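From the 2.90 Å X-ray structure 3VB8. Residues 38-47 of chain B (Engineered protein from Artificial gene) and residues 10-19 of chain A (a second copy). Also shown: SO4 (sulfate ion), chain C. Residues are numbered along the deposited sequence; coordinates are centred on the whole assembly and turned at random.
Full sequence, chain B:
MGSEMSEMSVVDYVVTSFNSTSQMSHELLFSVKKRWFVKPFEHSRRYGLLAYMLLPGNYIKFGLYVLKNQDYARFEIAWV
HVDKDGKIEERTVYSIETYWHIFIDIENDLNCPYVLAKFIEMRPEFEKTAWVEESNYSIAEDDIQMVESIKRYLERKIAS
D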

ATOM      1  N   VAL B  38      -3.920   5.558  -8.489  1.00 46.99           N
ATOM      2  CA  VAL B  38      -4.340   5.569  -7.106  1.00 46.65           C
ATOM      3  C   VAL B  38      -3.140   5.262  -6.247  1.00 47.01           C
ATOM      4  O   VAL B  38      -2.185   4.679  -6.739  1.00 47.69           O
ATOM      5  CB  VAL B  38      -5.409   4.513  -6.906  1.00 48.13           C
ATOM      6  CG1 VAL B  38      -6.083   4.657  -5.538  1.00 46.41           C
ATOM      7  CG2 VAL B  38      -6.406   4.629  -8.032  1.00 47.82           C
ATOM      8  N   LYS B  39      -3.186   5.674  -4.981  1.00 48.22           N
ATOM      9  CA  LYS B  39      -2.099   5.448  -4.026  1.00 48.27           C
ATOM     10  C   LYS B  39      -2.370   4.240  -3.094  1.00 49.40           C
ATOM     11  O   LYS B  39      -3.375   4.196  -2.384  1.00 51.78           O
ATOM     12  CB  LYS B  39      -1.900   6.716  -3.194  1.00 46.29           C
ATOM     13  CG  LYS B  39      -0.558   6.843  -2.507  1.00 46.83           C
ATOM     14  CD  LYS B  39       0.577   6.935  -3.520  1.00 47.43           C
ATOM     15  CE  LYS B  39       1.894   7.426  -2.912  1.00 47.61           C
ATOM     16  NZ  LYS B  39       2.340   6.699  -1.692  1.00 46.14           N
ATOM     17  N   PRO B  40      -1.462   3.250  -3.081  1.00 48.85           N
ATOM     18  CA  PRO B  40      -1.631   2.064  -2.233  1.00 47.45           C
ATOM     19  C   PRO B  40      -1.490   2.396  -0.761  1.00 47.07           C
ATOM     20  O   PRO B  40      -0.783   3.329  -0.409  1.00 46.13           O
ATOM     21  CB  PRO B  40      -0.517   1.128  -2.709  1.00 47.73           C
ATOM     22  CG  PRO B  40      -0.275   1.554  -4.101  1.00 49.54           C
ATOM     23  CD  PRO B  40      -0.331   3.064  -4.001  1.00 48.48           C
ATOM     24  N   PHE B  41      -2.167   1.629   0.089  1.00 49.25           N
ATOM     25  CA  PHE B  41      -2.107   1.811   1.533  1.00 51.62           C
ATOM     26  C   PHE B  41      -1.185   0.739   2.108  1.00 52.53           C
ATOM     27  O   PHE B  41      -0.863   0.757   3.297  1.00 53.44           O
ATOM     28  CB  PHE B  41      -3.503   1.666   2.144  1.00 52.34           C
ATOM     29  CG  PHE B  41      -4.338   2.904   2.044  1.00 53.70           C
ATOM     30  CD1 PHE B  41      -4.250   3.893   3.017  1.00 55.81           C
ATOM     31  CD2 PHE B  41      -5.167   3.114   0.945  1.00 54.46           C
ATOM     32  CE1 PHE B  41      -4.972   5.085   2.898  1.00 57.22           C
ATOM     33  CE2 PHE B  41      -5.895   4.300   0.812  1.00 55.98           C
ATOM     34  CZ  PHE B  41      -5.796   5.289   1.788  1.00 57.08           C
ATOM     35  N   GLU B  42      -0.800  -0.214   1.258  1.00 52.60           N
ATOM     36  CA  GLU B  42       0.080  -1.311   1.659  1.00 52.87           C
ATOM     37  C   GLU B  42       0.836  -1.889   0.470  1.00 51.16           C
ATOM     38  O   GLU B  42       0.291  -1.998  -0.620  1.00 46.80           O
ATOM     39  CB  GLU B  42      -0.723  -2.438   2.333  1.00 54.44           C
ATOM     40  CG  GLU B  42      -1.295  -2.083   3.699  1.00 56.99           C
ATOM     41  CD  GLU B  42      -2.264  -3.138   4.207  1.00 60.70           C
ATOM     42  OE1 GLU B  42      -3.311  -3.324   3.553  1.00 61.68           O
ATOM     43  OE2 GLU B  42      -1.992  -3.784   5.248  1.00 62.69           O
ATOM     44  N   HIS B  43       2.098  -2.240   0.694  1.00 53.26           N
ATOM     45  CA  HIS B  43       2.952  -2.834  -0.329  1.00 56.37           C
ATOM     46  C   HIS B  43       3.616  -4.062   0.287  1.00 58.92           C
ATOM     47  O   HIS B  43       4.593  -3.941   1.026  1.00 61.09           O
ATOM     48  CB  HIS B  43       4.066  -1.875  -0.769  1.00 54.89           C
ATOM     49  CG  HIS B  43       3.581  -0.601  -1.407  1.00 54.18           C
ATOM     50  ND1 HIS B  43       2.968   0.398  -0.690  1.00 53.99           N
ATOM     51  CD2 HIS B  43       3.635  -0.166  -2.687  1.00 53.40           C
ATOM     52  CE1 HIS B  43       2.655   1.399  -1.496  1.00 53.07           C
ATOM     53  NE2 HIS B  43       3.048   1.081  -2.714  1.00 53.37           N
ATOM     54  N   SER B  44       3.090  -5.243   0.000  1.00 60.73           N
ATOM     55  CA  SER B  44       3.688  -6.438   0.558  1.00 62.97           C
ATOM     56  C   SER B  44       4.284  -7.348  -0.521  1.00 63.49           C
ATOM     57  O   SER B  44       3.570  -8.146  -1.130  1.00 63.51           O
ATOM     58  CB  SER B  44       2.650  -7.205   1.363  1.00 62.44           C
ATOM     59  OG  SER B  44       3.267  -8.262   2.060  1.00 63.57           O
ATOM     60  N   ARG B  45       5.593  -7.236  -0.735  1.00 64.79           N
ATOM     61  CA  ARG B  45       6.296  -8.043  -1.729  1.00 66.90           C
ATOM     62  C   ARG B  45       6.387  -9.441  -1.173  1.00 66.92           C
ATOM     63  O   ARG B  45       6.696 -10.398  -1.870  1.00 66.30           O
ATOM     64  CB  ARG B  45       7.701  -7.473  -2.005  1.00 67.88           C
ATOM     65  CG  ARG B  45       8.514  -7.159  -0.757  1.00 70.80           C
ATOM     66  CD  ARG B  45       7.971  -5.905  -0.084  1.00 72.66           C
ATOM     67  NE  ARG B  45       7.964  -4.754  -0.988  1.00 71.21           N
ATOM     68  CZ  ARG B  45       9.057  -4.122  -1.409  1.00 71.67           C
ATOM     69  NH1 ARG B  45      10.260  -4.520  -1.012  1.00 71.04           N
ATOM     70  NH2 ARG B  45       8.948  -3.090  -2.233  1.00 70.43           N
ATOM     71  N   ARG B  46       6.089  -9.536   0.108  1.00 67.67           N
ATOM     72  CA  ARG B  46       6.118 -10.801   0.793  1.00 69.37           C
ATOM     73  C   ARG B  46       4.986 -11.663   0.237  1.00 68.77           C
ATOM     74  O   ARG B  46       5.132 -12.875   0.076  1.00 70.39           O
ATOM     75  CB  ARG B  46       5.937 -10.562   2.294  1.00 72.58           C
ATOM     76  CG  ARG B  46       6.674  -9.328   2.830  1.00 75.59           C
ATOM     77  CD  ARG B  46       7.825  -9.717   3.748  1.00 78.82           C
ATOM     78  NE  ARG B  46       8.806 -10.598   3.110  1.00 80.39           N
ATOM     79  CZ  ARG B  46       9.865 -11.106   3.735  1.00 80.87           C
ATOM     80  NH1 ARG B  46      10.084 -10.823   5.012  1.00 79.74           N
ATOM     81  NH2 ARG B  46      10.713 -11.892   3.086  1.00 81.63           N
ATOM     82  N   TYR B  47       3.860 -11.020  -0.058  1.00 65.50           N
ATOM     83  CA  TYR B  47       2.698 -11.710  -0.607  1.00 61.70           C
ATOM     84  C   TYR B  47       2.510 -11.332  -2.071  1.00 57.44           C
ATOM     85  O   TYR B  47       1.551 -11.751  -2.721  1.00 56.82           O
ATOM     86  CB  TYR B  47       1.430 -11.368   0.192  1.00 64.45           C
ATOM     87  CG  TYR B  47       1.310 -12.090   1.526  1.00 67.66           C
ATOM     88  CD1 TYR B  47       1.126 -13.479   1.589  1.00 69.16           C
ATOM     89  CD2 TYR B  47       1.390 -11.386   2.730  1.00 68.44           C
ATOM     90  CE1 TYR B  47       1.027 -14.148   2.824  1.00 69.75           C
ATOM     91  CE2 TYR B  47       1.292 -12.039   3.965  1.00 70.64           C
ATOM     92  CZ  TYR B  47       1.111 -13.419   4.010  1.00 71.51           C
ATOM     93  OH  TYR B  47       1.011 -14.055   5.235  1.00 72.88           O
TER
HETATM   94  S   SO4 C 201      -2.470  15.637   9.307  1.00 36.37           S
HETATM   95  O1  SO4 C 201      -3.955  15.772   9.475  1.00 36.37           O
HETATM   96  O2  SO4 C 201      -2.148  14.252   8.821  1.00 36.37           O
HETATM   97  O3  SO4 C 201      -1.965  16.659   8.330  1.00 36.37           O
HETATM   98  O4  SO4 C 201      -1.819  15.812  10.659  1.00 36.37           O
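Chain A, residues 10-19: VVDYVVTSFN

Residues 11-19 of chain A form an extended strand that runs against the short strand 42-44 of chain B in nearly antiparallel sense: the N-to-C directions differ by 168° and the axes approach to 6.2 Å. That spacing is wide for a backbone-paired sheet, and no direct main-chain hydrogen bond joins the two stretches; side chains and one water fill the gap. The nearest CA pair is that of E42(B) and T16(A), 5.9 Å apart, and this sets the register. Chain A is therefore met in descending order as chain B ascends.

K39(B) comes first, its CA-to-CB bond directed toward chain A. Its NZ lies 3.5 Å from the centroid of the F18(A) ring and 15° off the ring normal, a cation-pi arrangement over the face, while CG of K39(B) reaches CZ of F18(A) at 3.4 Å. The carbonyl O of P40(B) meets the edge of the same ring, 3.5 Å from CE2 of F18(A). F41(B) turns its CB away and contributes its backbone: its O lies 3.0 Å from OG1 of T16(A), within hydrogen-bonding range, although another acceptor competes for that hydroxyl proton.

At E42(B), CB again points away, leaving CA 3.8 Å from CG2 of T16(A). The next link is water-mediated: water 1 donates to O of H43(B) and to O of V14(A), each at 3.0 Å, bridging the two backbones.

A type I turn from S44(B) to Y47(B), closed by a 3.1 Å hydrogen bond from N of Y47(B) to O of S44(B), ends the strand pairing. Within it, R45(B) places CD 3.3 Å from CG1 of V14(A), which also lies over one guanidinium face. R46(B) extends farther toward the start of the chain A strand: its CD packs 3.5 Å from CD1 of Y13(A), at the ring edge, and its NH1 lies 3.6 Å from CG1 of V11(A).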

ATOM      1  N   VAL A  10      19.300 -11.833   9.546  1.00 53.21           N
ATOM      2  CA  VAL A  10      18.546 -10.656   9.121  1.00 49.67           C
ATOM      3  C   VAL A  10      17.833 -10.777   7.770  1.00 46.71           C
ATOM      4  O   VAL A  10      18.419 -11.169   6.747  1.00 47.14           O
ATOM      5  CB  VAL A  10      19.438  -9.394   9.085  1.00 49.77           C
ATOM      6  CG1 VAL A  10      20.427  -9.460  10.223  1.00 49.74           C
ATOM      7  CG2 VAL A  10      20.133  -9.244   7.724  1.00 49.53           C
ATOM      8  N   VAL A  11      16.554 -10.419   7.787  1.00 43.29           N
ATOM      9  CA  VAL A  11      15.711 -10.443   6.595  1.00 41.64           C
ATOM     10  C   VAL A  11      15.124  -9.053   6.471  1.00 40.64           C
ATOM     11  O   VAL A  11      15.065  -8.334   7.460  1.00 38.80           O
ATOM     12  CB  VAL A  11      14.562 -11.471   6.723  1.00 40.59           C
ATOM     13  CG1 VAL A  11      13.606 -11.331   5.532  1.00 39.26           C
ATOM     14  CG2 VAL A  11      15.119 -12.891   6.794  1.00 41.77           C
ATOM     15  N   ASP A  12      14.699  -8.679   5.268  1.00 41.76           N
ATOM     16  CA  ASP A  12      14.152  -7.348   5.026  1.00 41.70           C
ATOM     17  C   ASP A  12      12.653  -7.336   5.147  1.00 38.85           C
ATOM     18  O   ASP A  12      11.989  -8.298   4.780  1.00 39.98           O
ATOM     19  CB  ASP A  12      14.570  -6.845   3.635  1.00 44.36           C
ATOM     20  CG  ASP A  12      16.082  -6.728   3.488  1.00 48.34           C
ATOM     21  OD1 ASP A  12      16.673  -5.876   4.179  1.00 50.90           O
ATOM     22  OD2 ASP A  12      16.693  -7.479   2.699  1.00 50.79           O
ATOM     23  N   TYR A  13      12.133  -6.239   5.677  1.00 35.06           N
ATOM     24  CA  TYR A  13      10.711  -6.065   5.846  1.00 33.42           C
ATOM     25  C   TYR A  13      10.455  -4.596   5.604  1.00 33.63           C
ATOM     26  O   TYR A  13      11.055  -3.737   6.246  1.00 32.75           O
ATOM     27  CB  TYR A  13      10.288  -6.469   7.259  1.00 36.58           C
ATOM     28  CG  TYR A  13       8.796  -6.681   7.394  1.00 39.74           C
ATOM     29  CD1 TYR A  13       8.102  -7.487   6.486  1.00 41.20           C
ATOM     30  CD2 TYR A  13       8.079  -6.104   8.435  1.00 41.06           C
ATOM     31  CE1 TYR A  13       6.736  -7.713   6.611  1.00 40.93           C
ATOM     32  CE2 TYR A  13       6.713  -6.328   8.568  1.00 43.35           C
ATOM     33  CZ  TYR A  13       6.052  -7.128   7.656  1.00 43.44           C
ATOM     34  OH  TYR A  13       4.704  -7.311   7.813  1.00 44.04           O
ATOM     35  N   VAL A  14       9.597  -4.297   4.642  1.00 32.29           N
ATOM     36  CA  VAL A  14       9.308  -2.907   4.350  1.00 33.26           C
ATOM     37  C   VAL A  14       7.850  -2.586   4.732  1.00 33.95           C
ATOM     38  O   VAL A  14       6.976  -3.455   4.658  1.00 36.75           O
ATOM     39  CB  VAL A  14       9.589  -2.614   2.846  1.00 33.39           C
ATOM     40  CG1 VAL A  14       8.650  -3.405   1.999  1.00 36.58           C
ATOM     41  CG2 VAL A  14       9.446  -1.116   2.537  1.00 36.57           C
ATOM     42  N   VAL A  15       7.600  -1.363   5.185  1.00 33.43           N
ATOM     43  CA  VAL A  15       6.243  -0.950   5.542  1.00 33.28           C
ATOM     44  C   VAL A  15       5.910   0.390   4.891  1.00 34.29           C
ATOM     45  O   VAL A  15       6.805   1.122   4.488  1.00 34.44           O
ATOM     46  CB  VAL A  15       6.071  -0.835   7.070  1.00 34.72           C
ATOM     47  CG1 VAL A  15       6.165  -2.252   7.713  1.00 33.85           C
ATOM     48  CG2 VAL A  15       7.111   0.156   7.644  1.00 32.97           C
ATOM     49  N   THR A  16       4.634   0.718   4.769  1.00 34.25           N
ATOM     50  CA  THR A  16       4.311   1.976   4.132  1.00 36.64           C
ATOM     51  C   THR A  16       4.191   3.028   5.202  1.00 38.95           C
ATOM     52  O   THR A  16       3.636   2.771   6.273  1.00 40.33           O
ATOM     53  CB  THR A  16       2.989   1.908   3.345  1.00 36.84           C
ATOM     54  OG1 THR A  16       1.947   1.451   4.216  1.00 41.76           O
ATOM     55  CG2 THR A  16       3.114   0.972   2.140  1.00 38.12           C
ATOM     56  N   SER A  17       4.716   4.212   4.919  1.00 38.14           N
ATOM     57  CA  SER A  17       4.638   5.301   5.871  1.00 39.67           C
ATOM     58  C   SER A  17       4.588   6.588   5.072  1.00 39.21           C
ATOM     59  O   SER A  17       5.598   6.999   4.509  1.00 40.92           O
ATOM     60  CB  SER A  17       5.866   5.285   6.803  1.00 41.28           C
ATOM     61  OG  SER A  17       5.620   5.945   8.045  1.00 43.67           O
ATOM     62  N   PHE A  18       3.415   7.208   4.992  1.00 39.96           N
ATOM     63  CA  PHE A  18       3.315   8.473   4.261  1.00 41.20           C
ATOM     64  C   PHE A  18       2.048   9.283   4.555  1.00 40.04           C
ATOM     65  O   PHE A  18       0.980   8.736   4.767  1.00 39.33           O
ATOM     66  CB  PHE A  18       3.444   8.224   2.750  1.00 42.63           C
ATOM     67  CG  PHE A  18       2.189   7.748   2.105  1.00 45.63           C
ATOM     68  CD1 PHE A  18       1.218   8.658   1.685  1.00 46.53           C
ATOM     69  CD2 PHE A  18       1.988   6.384   1.892  1.00 48.40           C
ATOM     70  CE1 PHE A  18       0.060   8.218   1.056  1.00 47.12           C
ATOM     71  CE2 PHE A  18       0.838   5.929   1.266  1.00 48.43           C
ATOM     72  CZ  PHE A  18      -0.128   6.845   0.845  1.00 48.86           C
ATOM     73  N   ASN A  19       2.185  10.594   4.565  1.00 39.27           N
ATOM     74  CA  ASN A  19       1.049  11.456   4.818  1.00 39.87           C
ATOM     75  C   ASN A  19       0.917  12.327   3.592  1.00 40.01           C
ATOM     76  O   ASN A  19       1.923  12.847   3.097  1.00 39.77           O
ATOM     77  CB  ASN A  19       1.286  12.327   6.070  1.00 41.39           C
ATOM     78  CG  ASN A  19       0.152  13.324   6.320  1.00 41.42           C
ATOM     79  OD1 ASN A  19      -0.669  13.560   5.436  1.00 43.55           O
ATOM     80  ND2 ASN A  19       0.107  13.913   7.521  1.00 41.55           N
TER
HETATM   81  O   HOH W   1       6.135  -5.701   2.866  1.00 54.51           O